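Local coordinates for adhesion G-protein coupled receptor G6 (Danio rerio, PDB 6V55) that probably acts as a cell-adhesion receptor linked to G-protein signalling in myelination, presenting a calcium-binding, multidomain extracellular region, at residues A[341-347]-A[405-411]; A[365-370]-A[382-386]; A[683-688]-A[739-745]. Numbering follows the deposited sequence.

Contact 1 opens first along the chain, bringing 341-347 together with 405-411 as neighbouring antiparallel strands of the SEA domain. Nested inside its loop and closing before it is contact 2, which packs helix 361-374 through residues 365-370 on the strand carrying 382-386. The two touch: Leu406 N lies 2.8 Å from Gly384 O and Leu406 O lies 2.9 Å from Asp383 N; strand 399-410 therefore has 342-353 on one side, through contact 1, and 380-392 on the other. Contact 3 follows in series, with nearest atoms about 52 Å from contact 1 and about 58 Å from contact 2. It joins the 683-688 loop to 739-745 in the membrane-proximal region that bears the GPS motif.

Contact 1. Residues A[341-347]-A[405-411]; sequences EDIFYRS and ALLVYKN
Two extended segments pair antiparallel, their strand axes 4.6 Å apart at closest approach and 158° between directions, in a continuous register from Asp342-Lys410 to Ser347-Ala405. At the open end, Glu341 O accepts a weak hydrogen bond from Asn411 N (3.1 Å), where positive phi at Asn411 ends the strand. Asp342 (m) forms a salt bridge from OD1 to Lys410 NZ at 2.9 Å, across a non-hydrogen-bonded pair. Ile343 and Tyr409 make a hydrogen-bonded pair, Ile343 N to Tyr409 O 3.1 Å and Tyr409 N to Ile343 O 2.7 Å. On the Asp342 face, Phe344 (m) places CE2 3.7 Å from Val408 CG2 and CD2 4.3 Å from Leu406 CD1. Tyr345, also m, lies on the Ile343 face; its N and O bond Leu407 O (2.8 Å) and N (2.9 Å), and its CE2 reaches Tyr409 CB at 4.2 Å. Arg346 extends from the Phe344 face to a salt bridge with Glu447. Ser347 closes the last pair, N to Ala405 O 2.7 Å and O to Ala405 N 2.9 Å. These are the central strands of the ferredoxin-like SEA sheet: 436-445 flanks the first, 380-392 flanks the second, and helix 419-427 packs on Tyr345 and Leu407.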
loop_
_atom_site.group_PDB
_atom_site.type_symbol
_atom_site.label_atom_id
_atom_site.label_comp_id
_atom_site.label_asym_id
_atom_site.label_seq_id
_atom_site.Cartn_x
_atom_site.Cartn_y
_atom_site.Cartn_z
ATOM N N GLU A 341 22.479 9.359 -2.899
ATOM C CA GLU A 341 23.766 9.062 -3.528
ATOM C C GLU A 341 24.669 8.240 -2.624
ATOM O O GLU A 341 25.431 7.414 -3.113
ATOM C CB GLU A 341 24.518 10.342 -3.891
ATOM C CG GLU A 341 23.703 11.428 -4.524
ATOM C CD GLU A 341 24.505 12.181 -5.567
ATOM O OE1 GLU A 341 24.115 12.128 -6.755
ATOM O OE2 GLU A 341 25.526 12.813 -5.202
ATOM N N ASP A 342 24.625 8.466 -1.317
ATOM C CA ASP A 342 25.535 7.814 -0.394
ATOM C C ASP A 342 24.762 7.081 0.695
ATOM O O ASP A 342 23.712 7.554 1.150
ATOM C CB ASP A 342 26.479 8.831 0.240
ATOM C CG ASP A 342 27.406 9.497 -0.776
ATOM O OD1 ASP A 342 27.903 10.605 -0.484
ATOM O OD2 ASP A 342 27.638 8.929 -1.869
ATOM N N ILE A 343 25.295 5.926 1.115
ATOM C CA ILE A 343 24.775 5.154 2.246
ATOM C C ILE A 343 25.709 5.352 3.437
ATOM O O ILE A 343 26.932 5.192 3.308
ATOM C CB ILE A 343 24.647 3.664 1.886
ATOM C CG1 ILE A 343 23.647 3.487 0.740
ATOM C CG2 ILE A 343 24.328 2.793 3.117
ATOM C CD1 ILE A 343 22.194 3.389 1.197
ATOM N N PHE A 344 25.142 5.686 4.596
ATOM C CA PHE A 344 25.911 6.083 5.763
ATOM C C PHE A 344 25.847 5.034 6.869
ATOM O O PHE A 344 24.802 4.426 7.099
ATOM C CB PHE A 344 25.387 7.398 6.275
ATOM C CG PHE A 344 25.641 8.546 5.355
ATOM C CD1 PHE A 344 24.711 8.903 4.374
ATOM C CD2 PHE A 344 26.813 9.283 5.473
ATOM C CE1 PHE A 344 24.943 9.993 3.538
ATOM C CE2 PHE A 344 27.064 10.367 4.642
ATOM C CZ PHE A 344 26.120 10.729 3.676
ATOM N N TYR A 345 26.971 4.830 7.557
ATOM C CA TYR A 345 27.101 3.876 8.651
ATOM C C TYR A 345 27.754 4.564 9.842
ATOM O O TYR A 345 28.659 5.382 9.660
ATOM C CB TYR A 345 27.965 2.690 8.245
ATOM C CG TYR A 345 27.439 1.842 7.108
ATOM C CD1 TYR A 345 26.656 0.714 7.363
ATOM C CD2 TYR A 345 27.755 2.143 5.782
ATOM C CE1 TYR A 345 26.193 -0.082 6.336
ATOM C CE2 TYR A 345 27.286 1.355 4.738
ATOM C CZ TYR A 345 26.503 0.241 5.022
ATOM O OH TYR A 345 26.033 -0.568 3.995
ATOM N N ARG A 346 27.325 4.228 11.059
ATOM C CA ARG A 346 27.960 4.726 12.279
ATOM C C ARG A 346 28.679 3.576 12.971
ATOM O O ARG A 346 28.081 2.512 13.158
ATOM C CB ARG A 346 26.908 5.331 13.205
ATOM C CG ARG A 346 27.417 5.857 14.536
ATOM C CD ARG A 346 26.241 6.229 15.476
ATOM N NE ARG A 346 25.452 5.030 15.743
ATOM C CZ ARG A 346 24.168 4.862 15.418
ATOM N NH1 ARG A 346 23.474 5.840 14.833
ATOM N NH2 ARG A 346 23.573 3.698 15.690
ATOM N N SER A 347 29.955 3.769 13.350
ATOM C CA SER A 347 30.706 2.691 13.990
ATOM C C SER A 347 31.284 3.114 15.332
ATOM O O SER A 347 31.562 4.295 15.575
ATOM C CB SER A 347 31.871 2.159 13.132
ATOM O OG SER A 347 32.655 3.216 12.620
ATOM N N ALA A 405 32.732 6.861 14.771
ATOM C CA ALA A 405 33.131 7.152 13.398
ATOM C C ALA A 405 31.970 7.012 12.428
ATOM O O ALA A 405 31.157 6.086 12.532
ATOM C CB ALA A 405 34.256 6.234 12.936
ATOM N N LEU A 406 31.940 7.922 11.438
ATOM C CA LEU A 406 30.975 7.916 10.339
ATOM C C LEU A 406 31.652 7.390 9.084
ATOM O O LEU A 406 32.525 8.059 8.522
ATOM C CB LEU A 406 30.431 9.321 10.086
ATOM C CG LEU A 406 29.325 9.479 9.031
ATOM C CD1 LEU A 406 28.064 8.831 9.525
ATOM C CD2 LEU A 406 29.082 10.935 8.725
ATOM N N LEU A 407 31.248 6.207 8.635
ATOM C CA LEU A 407 31.676 5.666 7.350
ATOM C C LEU A 407 30.606 5.977 6.318
ATOM O O LEU A 407 29.413 5.851 6.609
ATOM C CB LEU A 407 31.898 4.154 7.423
ATOM C CG LEU A 407 32.427 3.617 8.754
ATOM C CD1 LEU A 407 32.298 2.103 8.855
ATOM C CD2 LEU A 407 33.860 4.028 8.940
ATOM N N VAL A 408 31.029 6.379 5.114
ATOM C CA VAL A 408 30.115 6.736 4.028
ATOM C C VAL A 408 30.438 5.879 2.805
ATOM O O VAL A 408 31.602 5.771 2.401
ATOM C CB VAL A 408 30.163 8.253 3.711
ATOM C CG1 VAL A 408 31.564 8.765 3.615
ATOM C CG2 VAL A 408 29.439 8.598 2.426
ATOM N N TYR A 409 29.407 5.229 2.253
ATOM C CA TYR A 409 29.516 4.392 1.055
ATOM C C TYR A 409 29.198 5.252 -0.164
ATOM O O TYR A 409 28.055 5.666 -0.346
ATOM C CB TYR A 409 28.544 3.220 1.177
ATOM C CG TYR A 409 28.806 1.995 0.332
ATOM C CD1 TYR A 409 29.835 1.946 -0.597
ATOM C CD2 TYR A 409 27.991 0.867 0.481
ATOM C CE1 TYR A 409 30.038 0.807 -1.371
ATOM C CE2 TYR A 409 28.181 -0.272 -0.286
ATOM C CZ TYR A 409 29.208 -0.305 -1.205
ATOM O OH TYR A 409 29.393 -1.454 -1.958
ATOM N N LYS A 410 30.200 5.509 -1.002
ATOM C CA LYS A 410 30.038 6.399 -2.149
ATOM C C LYS A 410 29.417 5.630 -3.307
ATOM O O LYS A 410 30.060 4.733 -3.859
ATOM C CB LYS A 410 31.383 6.978 -2.582
ATOM C CG LYS A 410 31.786 8.274 -1.940
ATOM C CD LYS A 410 30.906 9.449 -2.390
ATOM C CE LYS A 410 31.116 10.669 -1.429
ATOM N NZ LYS A 410 30.229 11.875 -1.642
ATOM N N ASN A 411 28.159 5.959 -3.638
ATOM C CA ASN A 411 27.482 5.646 -4.908
ATOM C C ASN A 411 27.322 4.141 -5.134
ATOM O O ASN A 411 27.890 3.559 -6.062
ATOM C CB ASN A 411 28.181 6.322 -6.094
ATOM C CG ASN A 411 28.284 7.822 -5.925
ATOM O OD1 ASN A 411 28.741 8.329 -4.887
ATOM N ND2 ASN A 411 27.815 8.548 -6.933
#

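Contact 2. Residues A[365-370]-A[382-386]; sequences ISQWLN and VDGIS. With NAG (2-acetamido-2-deoxy-beta-D-glucopyranose), chain J.
A right-handed helical segment, 365-370, lies over an edge strand of the sheet. Its axis approaches that of strand 384-386 to 10.2 Å, the two directions 143° apart, a spacing bridged by side chains. The second segment enters at Val382, whose N donates to Asn370 OD1 (3.2 Å, N-H...O angle 163°). Val382 (m) points toward the helix: CG1 meets Leu369 CD1 at 3.7 Å, and CG2 lies 3.6 Å from Ser366 O. At Asp383 the chain turns a corner, with phi/psi of -107/1°, and Asp383 and Gly384 together bond to the single residue Leu406 in the next strand, as in a beta bulge. Past this irregularity the extended Ile385 (t, t) points at the helix again, its CD1 3.7 Å from Ile365 CG2 and 4.1 Å from Leu369 CD1, with CG2 4.1 Å from Ser366 CB. Asn370 also carries an N-linked glycan: ND2 is bonded to NAG C1 at 1.4 Å, leaving OD1 to receive the strand's amide, while the acetyl carbon C8 of NAG lies 3.6 Å from Ser366 OG. Connecting strands 342-353 and 380-392, with 399-410 between them, the helix packs on the sheet as in the split beta-alpha-beta unit of the ferredoxin-like SEA domain.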
loop_
_atom_site.group_PDB
_atom_site.type_symbol
_atom_site.label_atom_id
_atom_site.label_comp_id
_atom_site.label_asym_id
_atom_site.label_seq_id
_atom_site.Cartn_x
_atom_site.Cartn_y
_atom_site.Cartn_z
ATOM N N ILE A 365 44.102 6.026 12.864
ATOM C CA ILE A 365 42.901 5.188 12.768
ATOM C C ILE A 365 42.106 5.520 11.514
ATOM O O ILE A 365 41.716 4.611 10.760
ATOM C CB ILE A 365 42.037 5.327 14.038
ATOM C CG1 ILE A 365 42.627 4.483 15.156
ATOM C CG2 ILE A 365 40.614 4.837 13.823
ATOM C CD1 ILE A 365 42.212 4.939 16.529
ATOM N N SER A 366 41.905 6.815 11.239
ATOM C CA SER A 366 41.126 7.217 10.071
ATOM C C SER A 366 41.834 6.884 8.748
ATOM O O SER A 366 41.167 6.485 7.787
ATOM C CB SER A 366 40.752 8.704 10.185
ATOM O OG SER A 366 41.674 9.555 9.541
ATOM N N GLN A 367 43.169 6.915 8.703
ATOM C CA GLN A 367 43.852 6.527 7.469
ATOM C C GLN A 367 43.898 5.010 7.294
ATOM O O GLN A 367 43.765 4.530 6.157
ATOM C CB GLN A 367 45.245 7.157 7.437
ATOM C CG GLN A 367 46.082 6.848 6.242
ATOM C CD GLN A 367 47.571 6.903 6.577
ATOM O OE1 GLN A 367 48.354 7.598 5.912
ATOM N NE2 GLN A 367 47.959 6.218 7.653
ATOM N N TRP A 368 43.996 4.258 8.404
ATOM C CA TRP A 368 43.816 2.800 8.391
ATOM C C TRP A 368 42.415 2.413 7.966
ATOM O O TRP A 368 42.235 1.411 7.261
ATOM C CB TRP A 368 44.086 2.216 9.778
ATOM C CG TRP A 368 43.448 0.845 10.064
ATOM C CD1 TRP A 368 43.902 -0.366 9.624
ATOM C CD2 TRP A 368 42.282 0.556 10.864
ATOM N NE1 TRP A 368 43.098 -1.385 10.087
ATOM C CE2 TRP A 368 42.106 -0.847 10.861
ATOM C CE3 TRP A 368 41.374 1.339 11.575
ATOM C CZ2 TRP A 368 41.059 -1.476 11.542
ATOM C CZ3 TRP A 368 40.337 0.706 12.256
ATOM C CH2 TRP A 368 40.193 -0.687 12.235
ATOM N N LEU A 369 41.409 3.193 8.401
ATOM C CA LEU A 369 40.023 2.946 7.996
ATOM C C LEU A 369 39.848 3.169 6.496
ATOM O O LEU A 369 39.309 2.302 5.807
ATOM C CB LEU A 369 39.046 3.828 8.795
ATOM C CG LEU A 369 38.435 3.321 10.121
ATOM C CD1 LEU A 369 38.011 4.455 11.033
ATOM C CD2 LEU A 369 37.259 2.374 9.923
ATOM N N ASN A 370 40.360 4.302 5.979
ATOM C CA ASN A 370 40.383 4.599 4.543
ATOM C C ASN A 370 41.139 3.535 3.747
ATOM O O ASN A 370 40.655 3.080 2.703
ATOM C CB ASN A 370 41.056 5.951 4.308
ATOM C CG ASN A 370 40.089 7.107 4.219
ATOM O OD1 ASN A 370 38.931 6.993 4.588
ATOM N ND2 ASN A 370 40.583 8.243 3.711
ATOM N N VAL A 382 35.917 7.541 5.585
ATOM C CA VAL A 382 35.519 8.155 6.853
ATOM C C VAL A 382 35.200 9.625 6.637
ATOM O O VAL A 382 36.011 10.378 6.080
ATOM C CB VAL A 382 36.577 7.971 7.960
ATOM C CG1 VAL A 382 36.502 6.593 8.440
ATOM C CG2 VAL A 382 37.987 8.193 7.483
ATOM N N ASP A 383 34.013 10.034 7.082
ATOM C CA ASP A 383 33.539 11.402 6.951
ATOM C C ASP A 383 33.559 12.134 8.284
ATOM O O ASP A 383 33.140 13.299 8.350
ATOM C CB ASP A 383 32.113 11.416 6.362
ATOM C CG ASP A 383 31.817 12.665 5.513
ATOM O OD1 ASP A 383 32.722 13.516 5.358
ATOM O OD2 ASP A 383 30.670 12.797 5.009
ATOM N N GLY A 384 34.007 11.476 9.352
ATOM C CA GLY A 384 34.066 12.092 10.663
ATOM C C GLY A 384 34.395 11.083 11.748
ATOM O O GLY A 384 33.886 9.953 11.704
ATOM N N ILE A 385 35.236 11.471 12.715
ATOM C CA ILE A 385 35.673 10.570 13.786
ATOM C C ILE A 385 36.085 11.426 14.976
ATOM O O ILE A 385 36.656 12.506 14.800
ATOM C CB ILE A 385 36.797 9.620 13.291
ATOM C CG1 ILE A 385 37.287 8.660 14.369
ATOM C CG2 ILE A 385 37.946 10.373 12.659
ATOM C CD1 ILE A 385 37.980 7.485 13.788
ATOM N N SER A 386 35.712 10.988 16.188
ATOM C CA SER A 386 36.080 11.708 17.401
ATOM C C SER A 386 36.226 10.741 18.576
ATOM O O SER A 386 35.589 9.682 18.610
ATOM C CB SER A 386 35.053 12.778 17.734
ATOM O OG SER A 386 33.869 12.222 18.294
HETATM C C1 NAG J . 39.904 9.507 3.506
HETATM C C2 NAG J . 40.934 10.670 3.600
HETATM C C3 NAG J . 40.276 12.014 3.226
HETATM C C4 NAG J . 39.595 11.931 1.862
HETATM C C5 NAG J . 38.563 10.800 1.868
HETATM C C6 NAG J . 37.865 10.610 0.540
HETATM C C7 NAG J . 42.852 10.766 5.148
HETATM C C8 NAG J . 43.277 10.832 6.585
HETATM N N2 NAG J . 41.530 10.737 4.927
HETATM O O3 NAG J . 41.247 13.058 3.231
HETATM O O4 NAG J . 38.959 13.163 1.537
HETATM O O5 NAG J . 39.208 9.553 2.190
HETATM O O6 NAG J . 38.437 11.403 -0.493
HETATM O O7 NAG J . 43.668 10.743 4.227
#

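Contact 3. Residues A[683-688]-A[739-745]; sequences FQDHQN and QNYSGGW. Unlike the reference sequence in segment 739-745: Trp745 (reference Cys).
Residues 683-688 form an irregular loop, whereas 739-745 begins with a short left-handed turn, Gln739, Asn740 and Tyr741 all having phi near +55 to +60°, and passes through Ser742 and Gly743 into strand 744-745. Ser742 OG donates to Gln739 O (3.0 Å) within the turn. At Gly743, phi/psi of 118/143° would jam a side chain against the preceding carbonyl. Gly744 is nearly fully extended, with its CA 5.6 Å from that of Asp685, the nearest CA pair of the two segments; a CB there would clash with Gln739 NE2. The key side chain is Asp685 (t), which points across the gap. Its OD1 accepts from the backbone N of Gln687 (3.0 Å), an Asx turn, and also from Gln739 NE2 (2.9 Å), while OD2 accepts from Trp745 N at 2.7 Å. A water links Asp685 OD2 (2.8 Å) to Trp745 O (2.6 Å), and another joins Phe683 O (2.7 Å) to Trp745 NE1 (3.0 Å). Trp745, where the reference sequence has cysteine, adopts m and sets CZ2 3.7 Å from Phe683 CB. The Phe683 ring and the indole six-membered ring are inclined by 24° but slid apart, centroids 5.8 Å, so they barely overlap. Trp734 meets Trp745 edge-to-face, and Phe683 touches Leu584 of helix 573-593. Trp745 also packs on the backbone of the bound peptide, probably the tethered agonist (Stachel) left in the domain after autoproteolysis. Turn, paired glycines and tryptophan form part of the GPS motif, here held to a loop of the GAIN-type fold.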
loop_
_atom_site.group_PDB
_atom_site.type_symbol
_atom_site.label_atom_id
_atom_site.label_comp_id
_atom_site.label_asym_id
_atom_site.label_seq_id
_atom_site.Cartn_x
_atom_site.Cartn_y
_atom_site.Cartn_z
ATOM N N PHE A 683 -29.143 26.075 12.359
ATOM C CA PHE A 683 -30.207 26.934 12.868
ATOM C C PHE A 683 -30.320 26.848 14.388
ATOM O O PHE A 683 -31.423 26.846 14.954
ATOM C CB PHE A 683 -31.544 26.584 12.218
ATOM C CG PHE A 683 -31.545 26.688 10.718
ATOM C CD1 PHE A 683 -31.289 25.566 9.933
ATOM C CD2 PHE A 683 -31.815 27.904 10.091
ATOM C CE1 PHE A 683 -31.296 25.649 8.554
ATOM C CE2 PHE A 683 -31.824 27.992 8.702
ATOM C CZ PHE A 683 -31.559 26.856 7.936
ATOM N N GLN A 684 -29.179 26.803 15.067
ATOM C CA GLN A 684 -29.157 26.675 16.518
ATOM C C GLN A 684 -29.553 27.982 17.200
ATOM O O GLN A 684 -29.158 29.072 16.772
ATOM C CB GLN A 684 -27.769 26.236 16.975
ATOM C CG GLN A 684 -27.365 24.915 16.354
ATOM C CD GLN A 684 -26.015 24.446 16.812
ATOM O OE1 GLN A 684 -25.641 24.650 17.962
ATOM N NE2 GLN A 684 -25.286 23.777 15.928
ATOM N N ASP A 685 -30.350 27.858 18.260
ATOM C CA ASP A 685 -30.898 28.992 19.001
ATOM C C ASP A 685 -30.829 28.632 20.479
ATOM O O ASP A 685 -31.533 27.716 20.927
ATOM C CB ASP A 685 -32.338 29.277 18.568
ATOM C CG ASP A 685 -32.816 30.683 18.917
ATOM O OD1 ASP A 685 -32.334 31.294 19.896
ATOM O OD2 ASP A 685 -33.718 31.180 18.205
ATOM N N HIS A 686 -29.994 29.347 21.235
ATOM C CA HIS A 686 -29.897 29.146 22.671
ATOM C C HIS A 686 -30.773 30.118 23.468
ATOM O O HIS A 686 -30.660 30.171 24.697
ATOM C CB HIS A 686 -28.442 29.256 23.114
ATOM C CG HIS A 686 -27.579 28.127 22.639
ATOM N ND1 HIS A 686 -26.200 28.180 22.670
ATOM C CD2 HIS A 686 -27.898 26.920 22.117
ATOM C CE1 HIS A 686 -25.709 27.055 22.183
ATOM N NE2 HIS A 686 -26.718 26.273 21.840
ATOM N N GLN A 687 -31.635 30.885 22.796
ATOM C CA GLN A 687 -32.621 31.731 23.456
ATOM C C GLN A 687 -34.027 31.260 23.101
ATOM O O GLN A 687 -34.890 32.060 22.741
ATOM C CB GLN A 687 -32.419 33.197 23.065
ATOM C CG GLN A 687 -31.371 33.904 23.923
ATOM C CD GLN A 687 -31.039 35.311 23.438
ATOM O OE1 GLN A 687 -29.884 35.615 23.140
ATOM N NE2 GLN A 687 -32.049 36.182 23.370
ATOM N N ASN A 688 -34.271 29.959 23.194
ATOM C CA ASN A 688 -35.521 29.382 22.725
ATOM C C ASN A 688 -36.462 28.980 23.846
ATOM O O ASN A 688 -37.518 28.403 23.552
ATOM C CB ASN A 688 -35.236 28.160 21.846
ATOM C CG ASN A 688 -35.446 28.448 20.376
ATOM O OD1 ASN A 688 -35.949 29.518 20.012
ATOM N ND2 ASN A 688 -35.063 27.498 19.517
ATOM N N GLN A 739 -30.230 38.711 18.243
ATOM C CA GLN A 739 -29.045 38.359 19.035
ATOM C C GLN A 739 -27.766 39.003 18.487
ATOM O O GLN A 739 -26.817 38.321 18.106
ATOM C CB GLN A 739 -28.919 36.840 19.155
ATOM C CG GLN A 739 -30.200 36.198 19.695
ATOM C CD GLN A 739 -30.113 34.681 19.784
ATOM O OE1 GLN A 739 -29.031 34.115 20.004
ATOM N NE2 GLN A 739 -31.256 34.012 19.605
ATOM N N ASN A 740 -27.811 40.342 18.436
ATOM C CA ASN A 740 -26.763 41.241 17.932
ATOM C C ASN A 740 -26.336 40.873 16.512
ATOM O O ASN A 740 -25.144 40.696 16.220
ATOM C CB ASN A 740 -25.561 41.302 18.878
ATOM C CG ASN A 740 -24.734 42.569 18.673
ATOM O OD1 ASN A 740 -25.238 43.577 18.155
ATOM N ND2 ASN A 740 -23.455 42.513 19.039
ATOM N N TYR A 741 -27.358 40.695 15.660
ATOM C CA TYR A 741 -27.228 40.434 14.222
ATOM C C TYR A 741 -26.477 39.125 13.949
ATOM O O TYR A 741 -25.674 39.025 13.017
ATOM C CB TYR A 741 -26.596 41.634 13.499
ATOM C CG TYR A 741 -27.324 42.922 13.795
ATOM C CD1 TYR A 741 -28.537 43.215 13.162
ATOM C CD2 TYR A 741 -26.830 43.830 14.731
ATOM C CE1 TYR A 741 -29.231 44.390 13.434
ATOM C CE2 TYR A 741 -27.516 45.006 15.013
ATOM C CZ TYR A 741 -28.714 45.282 14.358
ATOM O OH TYR A 741 -29.402 46.457 14.640
ATOM N N SER A 742 -26.724 38.121 14.799
ATOM C CA SER A 742 -26.237 36.765 14.585
ATOM C C SER A 742 -27.319 35.795 14.142
ATOM O O SER A 742 -27.014 34.852 13.413
ATOM C CB SER A 742 -25.583 36.215 15.859
ATOM O OG SER A 742 -26.554 35.691 16.749
ATOM N N GLY A 743 -28.570 35.991 14.561
ATOM C CA GLY A 743 -29.644 35.134 14.096
ATOM C C GLY A 743 -30.358 34.333 15.167
ATOM O O GLY A 743 -29.741 33.847 16.124
ATOM N N GLY A 744 -31.668 34.188 15.003
ATOM C CA GLY A 744 -32.492 33.415 15.915
ATOM C C GLY A 744 -33.864 33.232 15.310
ATOM O O GLY A 744 -34.214 33.879 14.319
ATOM N N TRP A 745 -34.630 32.306 15.896
ATOM C CA TRP A 745 -35.999 32.082 15.445
ATOM C C TRP A 745 -36.880 33.227 15.911
ATOM O O TRP A 745 -36.633 33.849 16.949
ATOM C CB TRP A 745 -36.566 30.754 15.962
ATOM C CG TRP A 745 -35.939 29.529 15.331
ATOM C CD1 TRP A 745 -35.175 28.588 15.959
ATOM C CD2 TRP A 745 -36.027 29.116 13.952
ATOM N NE1 TRP A 745 -34.779 27.626 15.059
ATOM C CE2 TRP A 745 -35.286 27.931 13.825
ATOM C CE3 TRP A 745 -36.645 29.650 12.812
ATOM C CZ2 TRP A 745 -35.158 27.265 12.619
ATOM C CZ3 TRP A 745 -36.518 28.978 11.606
ATOM C CH2 TRP A 745 -35.786 27.799 11.524
HETATM O O HOH W 1 -33.233 25.484 16.389
HETATM O O HOH W 2 -35.316 33.275 19.152
#